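Local atomic coordinates of polymerase cofactor VP35 (Reston ebolavirus, PDB entry 3KS8), a protein that serves as a cofactor of the viral polymerase and binds double-stranded RNA, by which it probably hides viral RNA from interferon-inducing sensors of the host. Residues Ala105-Ser110 against Gln118-Gln123; Ile124-Pro129 against Ile164-Val169; Pro136-Ile141 against Leu171-Asp176. One frame throughout, in Å; residues are numbered along the deposited sequence.

Contact 1: residues Ala105-Ser110 against Gln118-Gln123; sequences AEFQAS and QCALIQ. With nucleotides of chain B; nucleotides of chain A.
Phe-107 and Ser-110 close on Ala-120 from the neighbouring helix, and this small residue is where the two segments come nearest: the CA atoms of Ser-110 and Ala-120 are 5.3 Å apart. CD1 of the Phe-107 ring lies 3.6 Å from Ala-120 CB. The ring's CE1 goes on to touch Leu-121 CD2, a side chain whose root turns from helix 100-112 but whose methyl end comes back alongside the phenyl group. Phe-107 reaches there because its CG is anti to the backbone N (chi1 -172°), which swings the ring out toward the facing helix. Above this apolar patch Ser-110 OG rests 3.4 Å from Gln-123 CB, while the hydroxyl donates to Glu-106 O at 3.1 Å, one turn back in its own helix. That carbonyl also takes the backbone N-H of Ser-110, the two donors arriving from opposite faces of its plane. No hydrogen bond joins the two segments, so apolar and van der Waals contact carries the interface. Further out, Glu-106 OE1 pairs with Arg-127 of helix 117-127 and OE2 with Arg-166 of the second subunit, which ties the carboxylate to both chains. His-75 meets the Phe-107 ring edge to face, and Phe-83 and Leu-86 of helix 82-97 pack on Leu-121. Gln-123 bends away beyond CG (chi2 -64°), and its NE2 gives a nearly straight bond of 2.7 Å to O3' of U18 of chain B, while Ile-122 CD1 touches both U18 and A1 of chain A. The segments 105-110 and 118-123 run at 134° to each other, an antiparallel-leaning helical hairpin in the helical part of the VP35 interferon-inhibitory domain, with helix 117-127 presenting its far side to the end of the RNA duplex.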
loop_
_atom_site.group_PDB
_atom_site.type_symbol
_atom_site.label_atom_id
_atom_site.label_comp_id
_atom_site.label_asym_id
_atom_site.label_seq_id
_atom_site.Cartn_x
_atom_site.Cartn_y
_atom_site.Cartn_z
ATOM N N ALA D 105 -0.286 -8.749 -13.123
ATOM C CA ALA D 105 -0.014 -9.768 -12.123
ATOM C C ALA D 105 -0.255 -9.213 -10.717
ATOM O O ALA D 105 -0.882 -9.862 -9.883
ATOM C CB ALA D 105 1.407 -10.257 -12.275
ATOM N N GLU D 106 0.232 -8.003 -10.451
ATOM C CA GLU D 106 -0.015 -7.371 -9.155
ATOM C C GLU D 106 -1.506 -7.090 -8.935
ATOM O O GLU D 106 -2.022 -7.220 -7.816
ATOM C CB GLU D 106 0.797 -6.090 -9.009
ATOM C CG GLU D 106 0.546 -5.382 -7.701
ATOM C CD GLU D 106 0.929 -6.228 -6.500
ATOM O OE1 GLU D 106 0.119 -6.301 -5.546
ATOM O OE2 GLU D 106 2.040 -6.815 -6.514
ATOM N N PHE D 107 -2.214 -6.721 -9.994
ATOM C CA PHE D 107 -3.653 -6.512 -9.861
ATOM C C PHE D 107 -4.323 -7.798 -9.383
ATOM O O PHE D 107 -5.130 -7.769 -8.458
ATOM C CB PHE D 107 -4.274 -6.038 -11.180
ATOM C CG PHE D 107 -5.717 -5.623 -11.056
ATOM C CD1 PHE D 107 -6.068 -4.478 -10.350
ATOM C CD2 PHE D 107 -6.725 -6.368 -11.648
ATOM C CE1 PHE D 107 -7.413 -4.084 -10.225
ATOM C CE2 PHE D 107 -8.070 -5.984 -11.527
ATOM C CZ PHE D 107 -8.410 -4.839 -10.819
ATOM N N GLN D 108 -3.970 -8.926 -10.001
ATOM C CA GLN D 108 -4.565 -10.225 -9.656
ATOM C C GLN D 108 -4.185 -10.666 -8.246
ATOM O O GLN D 108 -5.024 -11.140 -7.481
ATOM C CB GLN D 108 -4.115 -11.313 -10.645
ATOM C CG GLN D 108 -4.588 -11.129 -12.090
ATOM C CD GLN D 108 -6.092 -10.942 -12.196
ATOM O OE1 GLN D 108 -6.841 -11.261 -11.268
ATOM N NE2 GLN D 108 -6.544 -10.419 -13.334
ATOM N N ALA D 109 -2.910 -10.506 -7.912
ATOM C CA ALA D 109 -2.406 -10.930 -6.615
ATOM C C ALA D 109 -3.080 -10.173 -5.484
ATOM O O ALA D 109 -3.283 -10.732 -4.407
ATOM C CB ALA D 109 -0.902 -10.758 -6.550
ATOM N N SER D 110 -3.443 -8.914 -5.730
ATOM C CA SER D 110 -4.069 -8.104 -4.691
ATOM C C SER D 110 -5.524 -8.484 -4.510
ATOM O O SER D 110 -6.064 -8.405 -3.408
ATOM C CB SER D 110 -3.943 -6.606 -4.994
ATOM O OG SER D 110 -2.590 -6.194 -4.910
ATOM N N GLN D 118 -10.408 -1.086 -6.119
ATOM C CA GLN D 118 -9.836 0.222 -5.803
ATOM C C GLN D 118 -8.487 0.068 -5.096
ATOM O O GLN D 118 -7.470 0.640 -5.517
ATOM C CB GLN D 118 -10.778 1.016 -4.900
ATOM C CG GLN D 118 -12.134 1.321 -5.520
ATOM C CD GLN D 118 -13.150 0.182 -5.436
ATOM O OE1 GLN D 118 -14.232 0.286 -6.006
ATOM N NE2 GLN D 118 -12.822 -0.887 -4.721
ATOM N N CYS D 119 -8.488 -0.700 -4.011
ATOM C CA CYS D 119 -7.274 -0.940 -3.247
ATOM C C CYS D 119 -6.206 -1.601 -4.119
ATOM O O CYS D 119 -5.033 -1.308 -3.957
ATOM C CB CYS D 119 -7.574 -1.809 -2.021
ATOM S SG CYS D 119 -6.166 -2.055 -0.917
ATOM N N ALA D 120 -6.610 -2.468 -5.048
ATOM C CA ALA D 120 -5.663 -3.183 -5.897
ATOM C C ALA D 120 -4.907 -2.210 -6.788
ATOM O O ALA D 120 -3.690 -2.330 -6.967
ATOM C CB ALA D 120 -6.390 -4.221 -6.752
ATOM N N LEU D 121 -5.643 -1.254 -7.353
ATOM C CA LEU D 121 -5.061 -0.189 -8.164
ATOM C C LEU D 121 -4.018 0.551 -7.348
ATOM O O LEU D 121 -2.909 0.801 -7.815
ATOM C CB LEU D 121 -6.151 0.772 -8.614
ATOM C CG LEU D 121 -7.160 0.118 -9.559
ATOM C CD1 LEU D 121 -8.337 1.038 -9.803
ATOM C CD2 LEU D 121 -6.485 -0.261 -10.867
ATOM N N ILE D 122 -4.372 0.854 -6.105
ATOM C CA ILE D 122 -3.464 1.512 -5.184
ATOM C C ILE D 122 -2.199 0.668 -4.909
ATOM O O ILE D 122 -1.088 1.209 -4.822
ATOM C CB ILE D 122 -4.196 1.812 -3.873
ATOM C CG1 ILE D 122 -5.277 2.858 -4.129
ATOM C CG2 ILE D 122 -3.218 2.253 -2.799
ATOM C CD1 ILE D 122 -5.865 3.450 -2.888
ATOM N N GLN D 123 -2.362 -0.648 -4.785
ATOM C CA GLN D 123 -1.236 -1.526 -4.499
ATOM C C GLN D 123 -0.250 -1.494 -5.643
ATOM O O GLN D 123 0.963 -1.489 -5.434
ATOM C CB GLN D 123 -1.684 -2.975 -4.280
ATOM C CG GLN D 123 -2.709 -3.199 -3.176
ATOM C CD GLN D 123 -2.204 -2.844 -1.789
ATOM O OE1 GLN D 123 -2.830 -3.187 -0.788
ATOM N NE2 GLN D 123 -1.067 -2.179 -1.717
ATOM P P U B 18 1.575 2.940 2.850
ATOM O OP1 U B 18 2.935 2.388 2.648
ATOM O OP2 U B 18 1.158 4.141 2.108
ATOM O "O5'" U B 18 0.422 1.874 2.537
ATOM C "C5'" U B 18 0.398 0.569 3.077
ATOM C "C4'" U B 18 -0.926 -0.114 2.787
ATOM O "O4'" U B 18 -2.065 0.678 3.225
ATOM C "C3'" U B 18 -1.249 -0.323 1.318
ATOM O "O3'" U B 18 -0.418 -1.324 0.766
ATOM C "C2'" U B 18 -2.713 -0.728 1.449
ATOM O "O2'" U B 18 -2.877 -2.040 1.986
ATOM C "C1'" U B 18 -3.204 0.318 2.452
ATOM N N1 U B 18 -3.805 1.558 1.863
ATOM C C2 U B 18 -5.136 1.576 1.493
ATOM O O2 U B 18 -5.900 0.634 1.579
ATOM N N3 U B 18 -5.577 2.763 0.985
ATOM C C4 U B 18 -4.861 3.917 0.815
ATOM O O4 U B 18 -5.423 4.897 0.338
ATOM C C5 U B 18 -3.490 3.838 1.240
ATOM C C6 U B 18 -3.029 2.689 1.736
ATOM O "O5'" A A 1 -15.089 4.484 -1.749
ATOM C "C5'" A A 1 -15.365 3.390 -2.626
ATOM C "C4'" A A 1 -14.780 2.074 -2.129
ATOM O "O4'" A A 1 -13.516 1.813 -2.798
ATOM C "C3'" A A 1 -14.447 1.992 -0.644
ATOM O "O3'" A A 1 -15.567 1.562 0.123
ATOM C "C2'" A A 1 -13.294 0.987 -0.618
ATOM O "O2'" A A 1 -13.683 -0.373 -0.727
ATOM C "C1'" A A 1 -12.528 1.433 -1.853
ATOM N N9 A A 1 -11.653 2.579 -1.621
ATOM C C8 A A 1 -11.922 3.889 -1.935
ATOM N N7 A A 1 -10.955 4.729 -1.619
ATOM C C5 A A 1 -9.986 3.916 -1.058
ATOM C C6 A A 1 -8.716 4.203 -0.528
ATOM N N6 A A 1 -8.203 5.438 -0.474
ATOM N N1 A A 1 -8.001 3.162 -0.044
ATOM C C2 A A 1 -8.522 1.928 -0.096
ATOM N N3 A A 1 -9.707 1.531 -0.577
ATOM C C4 A A 1 -10.397 2.585 -1.049
#

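Contact 2: residues Ile124-Pro129 against Ile164-Val169; sequences ITKRVP and IDRGWV. With nucleotides of chain B.
A basic site for the RNA backbone forms where the C-terminal part of helix 117-127 meets the 3-10 turn 164-166 that leads into strand 168-173. Lys-126 is its centre: NZ donates to Asp-165 O at 2.9 Å and to OP2 of U18 of chain B at the same distance, bridging protein backbone and phosphate. The lysine chain runs extended from CB to CE and turns only at its last torsion (chi4 -70°), which brings the ammonium between these two oxygens. Arg-166 approaches OP2 from the other segment. Its NH2 makes a bond of 3.1 Å to that oxygen, NH1 a weak and longer one, and the U18 phosphorus lies at the guanidinium edge in its plane. Over one face of the same group, 3.8 Å above its centre, stands OP1 of C17 of chain B, so the arginine meets two successive phosphates, one at its edge and one over a face. Beneath the charged layer Thr-125 O touches Asp-165 CB at 3.3 Å, and Thr-125 CG2 meets Ile-164 CG2 at 4.0 Å, the two side chains crossing at about a right angle. Thr-125 OG1 is turned back to the carbonyl of Ile-122 in its own helix, and its methyl, beside the backbone N, is the branch offered to Ile-164. Leu-86 and Ile-93 of helix 82-97 continue this apolar layer under Thr-125 and Ile-164. Arg-166 O is hydrogen-bonded to Lys-183 NZ of strand 179-183. With three N-H donors, one of them weak, directed at one phosphate oxygen, Lys-126 NZ and Arg-166 NH1, 3.7 Å apart, share an anionic partner that probably offsets their charge; the grip is on the backbone rather than a base, consistent with RNA recognition that does not depend on sequence.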
loop_
_atom_site.group_PDB
_atom_site.type_symbol
_atom_site.label_atom_id
_atom_site.label_comp_id
_atom_site.label_asym_id
_atom_site.label_seq_id
_atom_site.Cartn_x
_atom_site.Cartn_y
_atom_site.Cartn_z
ATOM N N ILE D 124 -0.762 -1.477 -6.864
ATOM C CA ILE D 124 0.114 -1.316 -8.028
ATOM C C ILE D 124 1.012 -0.087 -7.890
ATOM O O ILE D 124 2.208 -0.167 -8.123
ATOM C CB ILE D 124 -0.682 -1.197 -9.336
ATOM C CG1 ILE D 124 -1.359 -2.531 -9.665
ATOM C CG2 ILE D 124 0.248 -0.803 -10.462
ATOM C CD1 ILE D 124 -2.595 -2.399 -10.513
ATOM N N THR D 125 0.446 1.051 -7.506
ATOM C CA THR D 125 1.230 2.280 -7.460
ATOM C C THR D 125 2.309 2.151 -6.398
ATOM O O THR D 125 3.413 2.662 -6.553
ATOM C CB THR D 125 0.340 3.529 -7.196
ATOM O OG1 THR D 125 -0.248 3.450 -5.895
ATOM C CG2 THR D 125 -0.775 3.605 -8.206
ATOM N N LYS D 126 1.999 1.429 -5.331
ATOM C CA LYS D 126 2.916 1.304 -4.200
ATOM C C LYS D 126 3.900 0.152 -4.331
ATOM O O LYS D 126 4.923 0.153 -3.652
ATOM C CB LYS D 126 2.125 1.152 -2.908
ATOM C CG LYS D 126 1.417 2.421 -2.504
ATOM C CD LYS D 126 0.513 2.208 -1.333
ATOM C CE LYS D 126 -0.375 3.422 -1.101
ATOM N NZ LYS D 126 0.366 4.591 -0.604
ATOM N N ARG D 127 3.606 -0.819 -5.199
ATOM C CA ARG D 127 4.418 -2.038 -5.296
ATOM C C ARG D 127 5.192 -2.174 -6.605
ATOM O O ARG D 127 6.279 -2.748 -6.620
ATOM C CB ARG D 127 3.554 -3.282 -5.109
ATOM C CG ARG D 127 3.205 -3.541 -3.664
ATOM C CD ARG D 127 2.154 -4.616 -3.522
ATOM N NE ARG D 127 1.607 -4.635 -2.173
ATOM C CZ ARG D 127 0.441 -5.183 -1.846
ATOM N NH1 ARG D 127 -0.306 -5.764 -2.778
ATOM N NH2 ARG D 127 0.025 -5.148 -0.585
ATOM N N VAL D 128 4.641 -1.675 -7.706
ATOM C CA VAL D 128 5.381 -1.681 -8.964
ATOM C C VAL D 128 6.239 -0.443 -9.053
ATOM O O VAL D 128 5.721 0.657 -9.173
ATOM C CB VAL D 128 4.479 -1.735 -10.173
ATOM C CG1 VAL D 128 5.317 -1.930 -11.404
ATOM C CG2 VAL D 128 3.499 -2.881 -10.036
ATOM N N PRO D 129 7.564 -0.624 -9.004
ATOM C CA PRO D 129 8.541 0.440 -8.709
ATOM C C PRO D 129 8.538 1.620 -9.689
ATOM O O PRO D 129 8.953 2.732 -9.335
ATOM C CB PRO D 129 9.886 -0.287 -8.761
ATOM C CG PRO D 129 9.565 -1.754 -8.723
ATOM C CD PRO D 129 8.206 -1.914 -9.299
ATOM N N ILE D 164 3.008 9.538 -7.358
ATOM C CA ILE D 164 1.861 8.699 -7.683
ATOM C C ILE D 164 1.592 7.692 -6.571
ATOM O O ILE D 164 0.443 7.421 -6.223
ATOM C CB ILE D 164 2.060 7.915 -8.994
ATOM C CG1 ILE D 164 2.353 8.862 -10.153
ATOM C CG2 ILE D 164 0.816 7.075 -9.292
ATOM C CD1 ILE D 164 2.376 8.169 -11.510
ATOM N N ASP D 165 2.649 7.124 -6.016
ATOM C CA ASP D 165 2.483 6.101 -4.997
ATOM C C ASP D 165 2.033 6.723 -3.668
ATOM O O ASP D 165 1.854 6.011 -2.685
ATOM C CB ASP D 165 3.796 5.369 -4.784
ATOM C CG ASP D 165 4.814 6.232 -4.084
ATOM O OD1 ASP D 165 5.386 7.126 -4.748
ATOM O OD2 ASP D 165 5.017 6.034 -2.866
ATOM N N ARG D 166 1.880 8.045 -3.628
ATOM C CA ARG D 166 1.339 8.708 -2.444
ATOM C C ARG D 166 -0.093 9.166 -2.665
ATOM O O ARG D 166 -0.667 9.817 -1.804
ATOM C CB ARG D 166 2.205 9.894 -2.029
ATOM C CG ARG D 166 3.505 9.500 -1.327
ATOM C CD ARG D 166 3.312 9.369 0.182
ATOM N NE ARG D 166 3.811 8.094 0.701
ATOM C CZ ARG D 166 3.054 7.149 1.258
ATOM N NH1 ARG D 166 1.740 7.320 1.395
ATOM N NH2 ARG D 166 3.617 6.026 1.692
ATOM N N GLY D 167 -0.659 8.828 -3.821
ATOM C CA GLY D 167 -2.055 9.112 -4.107
ATOM C C GLY D 167 -2.300 10.152 -5.198
ATOM O O GLY D 167 -3.448 10.394 -5.579
ATOM N N TRP D 168 -1.236 10.773 -5.706
ATOM C CA TRP D 168 -1.381 11.771 -6.757
ATOM C C TRP D 168 -1.468 11.117 -8.141
ATOM O O TRP D 168 -0.466 10.677 -8.701
ATOM C CB TRP D 168 -0.225 12.766 -6.689
ATOM C CG TRP D 168 -0.193 13.502 -5.396
ATOM C CD1 TRP D 168 0.581 13.220 -4.306
ATOM C CD2 TRP D 168 -0.983 14.647 -5.041
ATOM N NE1 TRP D 168 0.325 14.124 -3.296
ATOM C CE2 TRP D 168 -0.631 15.008 -3.726
ATOM C CE3 TRP D 168 -1.948 15.405 -5.714
ATOM C CZ2 TRP D 168 -1.214 16.092 -3.068
ATOM C CZ3 TRP D 168 -2.527 16.476 -5.056
ATOM C CH2 TRP D 168 -2.159 16.810 -3.750
ATOM N N VAL D 169 -2.677 11.078 -8.683
ATOM C CA VAL D 169 -2.995 10.330 -9.893
ATOM C C VAL D 169 -2.524 11.059 -11.142
ATOM O O VAL D 169 -1.862 10.471 -12.009
ATOM C CB VAL D 169 -4.523 10.118 -9.992
ATOM C CG1 VAL D 169 -4.893 9.330 -11.243
ATOM C CG2 VAL D 169 -5.042 9.429 -8.733
ATOM P P U B 18 1.575 2.940 2.850
ATOM O OP1 U B 18 2.935 2.388 2.648
ATOM O OP2 U B 18 1.158 4.141 2.108
ATOM O "O5'" U B 18 0.422 1.874 2.537
ATOM C "C5'" U B 18 0.398 0.569 3.077
ATOM C "C4'" U B 18 -0.926 -0.114 2.787
ATOM O "O4'" U B 18 -2.065 0.678 3.225
ATOM C "C3'" U B 18 -1.249 -0.323 1.318
ATOM O "O3'" U B 18 -0.418 -1.324 0.766
ATOM C "C2'" U B 18 -2.713 -0.728 1.449
ATOM O "O2'" U B 18 -2.877 -2.040 1.986
ATOM C "C1'" U B 18 -3.204 0.318 2.452
ATOM N N1 U B 18 -3.805 1.558 1.863
ATOM C C2 U B 18 -5.136 1.576 1.493
ATOM O O2 U B 18 -5.900 0.634 1.579
ATOM N N3 U B 18 -5.577 2.763 0.985
ATOM C C4 U B 18 -4.861 3.917 0.815
ATOM O O4 U B 18 -5.423 4.897 0.338
ATOM C C5 U B 18 -3.490 3.838 1.240
ATOM C C6 U B 18 -3.029 2.689 1.736
ATOM P P C B 17 1.661 8.246 5.137
ATOM O OP1 C B 17 3.132 8.091 5.022
ATOM O OP2 C B 17 0.868 9.041 4.167
ATOM O "O5'" C B 17 1.001 6.784 5.198
ATOM C "C5'" C B 17 1.456 5.842 6.168
ATOM C "C4'" C B 17 0.540 4.633 6.216
ATOM O "O4'" C B 17 -0.797 5.012 6.640
ATOM C "C3'" C B 17 0.285 3.967 4.873
ATOM O "O3'" C B 17 1.379 3.186 4.429
ATOM C "C2'" C B 17 -0.936 3.131 5.220
ATOM O "O2'" C B 17 -0.639 2.009 6.019
ATOM C "C1'" C B 17 -1.742 4.144 6.027
ATOM N N1 C B 17 -2.725 4.938 5.211
ATOM C C2 C B 17 -3.958 4.346 4.889
ATOM O O2 C B 17 -4.175 3.199 5.290
ATOM N N3 C B 17 -4.874 5.026 4.159
ATOM C C4 C B 17 -4.578 6.267 3.766
ATOM N N4 C B 17 -5.496 6.929 3.051
ATOM C C5 C B 17 -3.326 6.889 4.077
ATOM C C6 C B 17 -2.431 6.199 4.792
#

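Contact 3: residues Pro136-Ile141 against Leu171-Asp176; sequences PPIIHI and LFKMQD
Ile-139 and Ile-141 both pack against CD1 of Phe-172, whose side chain shares a sheet face with that of Ile-139: this ring atom is 4.1 Å from Ile-139 CB and equally far from Ile-141 CG2. Ile-141 also lays CG1 against Met-174 CG at 3.5 Å, since its CG1 stands between the backbone N and carbonyl carbon (chi1 68°) while CD1 runs on to Phe-172 CB. Ile-147 adds to the apolar layer, and Gln-85 of helix 82-97 lies against Ile-139 and Phe-172. Toward the start of the pairing Pro-136 CB packs on Leu-171 CG. The other face carries Ile-138, Leu-171, His-140 and Lys-173. There the aliphatic part of Lys-173 lies alongside the imidazole, with CD 3.4 Å from His-140 CE1, and Ile-138 CG2 sits over one ring face near its rim. The backbones are laced by four alternating hydrogen bonds. Leu-171 N donates to Pro-137 O, and Ile-139 N to Leu-171 O at 2.8 Å; the next bond, Lys-173 N to Ile-139 O, is the longest at 3.1 Å and comes from above the carbonyl plane. Ile-141 N to Lys-173 O completes the ladder. Ile-138, Ile-139 and His-140 thus pair in parallel register with Leu-171, Phe-172 and Lys-173, strand 138-140 being outermost within this chain in the mixed four-stranded sheet of this VP35 domain.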
loop_
_atom_site.group_PDB
_atom_site.type_symbol
_atom_site.label_atom_id
_atom_site.label_comp_id
_atom_site.label_asym_id
_atom_site.label_seq_id
_atom_site.Cartn_x
_atom_site.Cartn_y
_atom_site.Cartn_z
ATOM N N PRO D 136 3.235 12.194 -11.652
ATOM C CA PRO D 136 1.866 12.116 -12.157
ATOM C C PRO D 136 1.786 12.865 -13.473
ATOM O O PRO D 136 2.291 13.974 -13.590
ATOM C CB PRO D 136 1.043 12.839 -11.089
ATOM C CG PRO D 136 1.922 12.961 -9.900
ATOM C CD PRO D 136 3.326 12.959 -10.397
ATOM N N PRO D 137 1.140 12.275 -14.468
ATOM C CA PRO D 137 1.165 12.963 -15.754
ATOM C C PRO D 137 0.382 14.268 -15.738
ATOM O O PRO D 137 -0.642 14.356 -15.059
ATOM C CB PRO D 137 0.493 11.964 -16.693
ATOM C CG PRO D 137 -0.356 11.101 -15.827
ATOM C CD PRO D 137 0.137 11.203 -14.412
ATOM N N ILE D 138 0.868 15.252 -16.496
ATOM C CA ILE D 138 0.160 16.509 -16.711
ATOM C C ILE D 138 -0.888 16.266 -17.784
ATOM O O ILE D 138 -0.633 15.600 -18.783
ATOM C CB ILE D 138 1.094 17.652 -17.194
ATOM C CG1 ILE D 138 2.201 17.968 -16.175
ATOM C CG2 ILE D 138 0.290 18.927 -17.445
ATOM C CD1 ILE D 138 3.077 16.785 -15.766
ATOM N N ILE D 139 -2.077 16.793 -17.564
ATOM C CA ILE D 139 -3.162 16.658 -18.508
ATOM C C ILE D 139 -3.727 18.048 -18.731
ATOM O O ILE D 139 -4.359 18.602 -17.836
ATOM C CB ILE D 139 -4.243 15.735 -17.954
ATOM C CG1 ILE D 139 -3.671 14.326 -17.794
ATOM C CG2 ILE D 139 -5.464 15.731 -18.865
ATOM C CD1 ILE D 139 -4.585 13.375 -17.050
ATOM N N HIS D 140 -3.467 18.619 -19.907
ATOM C CA HIS D 140 -3.926 19.973 -20.228
ATOM C C HIS D 140 -5.417 20.020 -20.529
ATOM O O HIS D 140 -5.900 19.328 -21.423
ATOM C CB HIS D 140 -3.142 20.548 -21.405
ATOM C CG HIS D 140 -1.728 20.892 -21.069
ATOM N ND1 HIS D 140 -1.379 22.068 -20.439
ATOM C CD2 HIS D 140 -0.572 20.211 -21.260
ATOM C CE1 HIS D 140 -0.070 22.097 -20.259
ATOM N NE2 HIS D 140 0.443 20.981 -20.748
ATOM N N ILE D 141 -6.136 20.835 -19.764
ATOM C CA ILE D 141 -7.564 21.026 -19.957
ATOM C C ILE D 141 -7.865 22.515 -19.998
ATOM O O ILE D 141 -7.004 23.342 -19.683
ATOM C CB ILE D 141 -8.366 20.362 -18.824
ATOM C CG1 ILE D 141 -8.134 21.077 -17.498
ATOM C CG2 ILE D 141 -7.950 18.916 -18.674
ATOM C CD1 ILE D 141 -9.014 20.560 -16.385
ATOM N N LEU D 171 -2.157 15.508 -12.880
ATOM C CA LEU D 171 -2.200 16.938 -12.637
ATOM C C LEU D 171 -2.959 17.620 -13.759
ATOM O O LEU D 171 -2.534 17.586 -14.899
ATOM C CB LEU D 171 -0.785 17.498 -12.524
ATOM C CG LEU D 171 0.032 16.906 -11.367
ATOM C CD1 LEU D 171 1.532 17.127 -11.597
ATOM C CD2 LEU D 171 -0.409 17.487 -10.007
ATOM N N PHE D 172 -4.101 18.213 -13.424
ATOM C CA PHE D 172 -4.918 18.929 -14.389
ATOM C C PHE D 172 -4.462 20.370 -14.508
ATOM O O PHE D 172 -4.582 21.134 -13.556
ATOM C CB PHE D 172 -6.377 18.874 -13.964
ATOM C CG PHE D 172 -6.942 17.495 -14.005
ATOM C CD1 PHE D 172 -7.091 16.837 -15.219
ATOM C CD2 PHE D 172 -7.303 16.837 -12.840
ATOM C CE1 PHE D 172 -7.590 15.548 -15.272
ATOM C CE2 PHE D 172 -7.807 15.543 -12.890
ATOM C CZ PHE D 172 -7.952 14.903 -14.109
ATOM N N LYS D 173 -3.926 20.726 -15.676
ATOM C CA LYS D 173 -3.456 22.087 -15.938
ATOM C C LYS D 173 -4.455 22.840 -16.810
ATOM O O LYS D 173 -4.693 22.480 -17.955
ATOM C CB LYS D 173 -2.087 22.051 -16.608
ATOM C CG LYS D 173 -1.397 23.398 -16.634
ATOM C CD LYS D 173 0.066 23.274 -17.020
ATOM C CE LYS D 173 0.667 24.638 -17.334
ATOM N NZ LYS D 173 0.389 25.637 -16.263
ATOM N N MET D 174 -5.041 23.886 -16.254
ATOM C CA MET D 174 -6.105 24.615 -16.933
ATOM C C MET D 174 -5.537 25.861 -17.613
ATOM O O MET D 174 -4.374 26.214 -17.402
ATOM C CB MET D 174 -7.196 24.956 -15.916
ATOM C CG MET D 174 -7.706 23.710 -15.209
ATOM S SD MET D 174 -8.593 23.981 -13.667
ATOM C CE MET D 174 -7.371 23.465 -12.454
ATOM N N GLN D 175 -6.336 26.528 -18.435
ATOM C CA GLN D 175 -5.806 27.631 -19.237
ATOM C C GLN D 175 -5.645 28.927 -18.459
ATOM O O GLN D 175 -5.058 29.875 -18.964
ATOM C CB GLN D 175 -6.660 27.849 -20.478
ATOM C CG GLN D 175 -6.326 26.862 -21.565
ATOM C CD GLN D 175 -7.456 26.655 -22.548
ATOM O OE1 GLN D 175 -8.579 27.139 -22.353
ATOM N NE2 GLN D 175 -7.164 25.924 -23.620
ATOM N N ASP D 176 -6.149 28.967 -17.230
ATOM C CA ASP D 176 -5.868 30.091 -16.331
ATOM C C ASP D 176 -4.569 29.918 -15.507
ATOM O O ASP D 176 -4.275 30.727 -14.618
ATOM C CB ASP D 176 -7.051 30.326 -15.386
ATOM C CG ASP D 176 -7.485 29.062 -14.662
ATOM O OD1 ASP D 176 -8.669 28.677 -14.803
ATOM O OD2 ASP D 176 -6.644 28.450 -13.963
#

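From the N terminus, contact 1 comes first, closing the short turn between helices 100-112 and 117-127 before contact 2 opens. Contact 2 then carries the end of helix 117-127 across 34 intervening residues to the turn ahead of strand 168-173, joining the helices to the sheet. Contact 3 starts within that long loop and ends beyond it, so contacts 2 and 3 cross, sharing strand 168-173. Contacts 1 and 2 meet through the salt bridge between Glu-106 and Arg-127; contacts 2 and 3 touch where Pro-136 and Pro-137 lie on Trp-168 and Val-169. Contacts 1 and 3, about 26 Å apart between centres, do not touch.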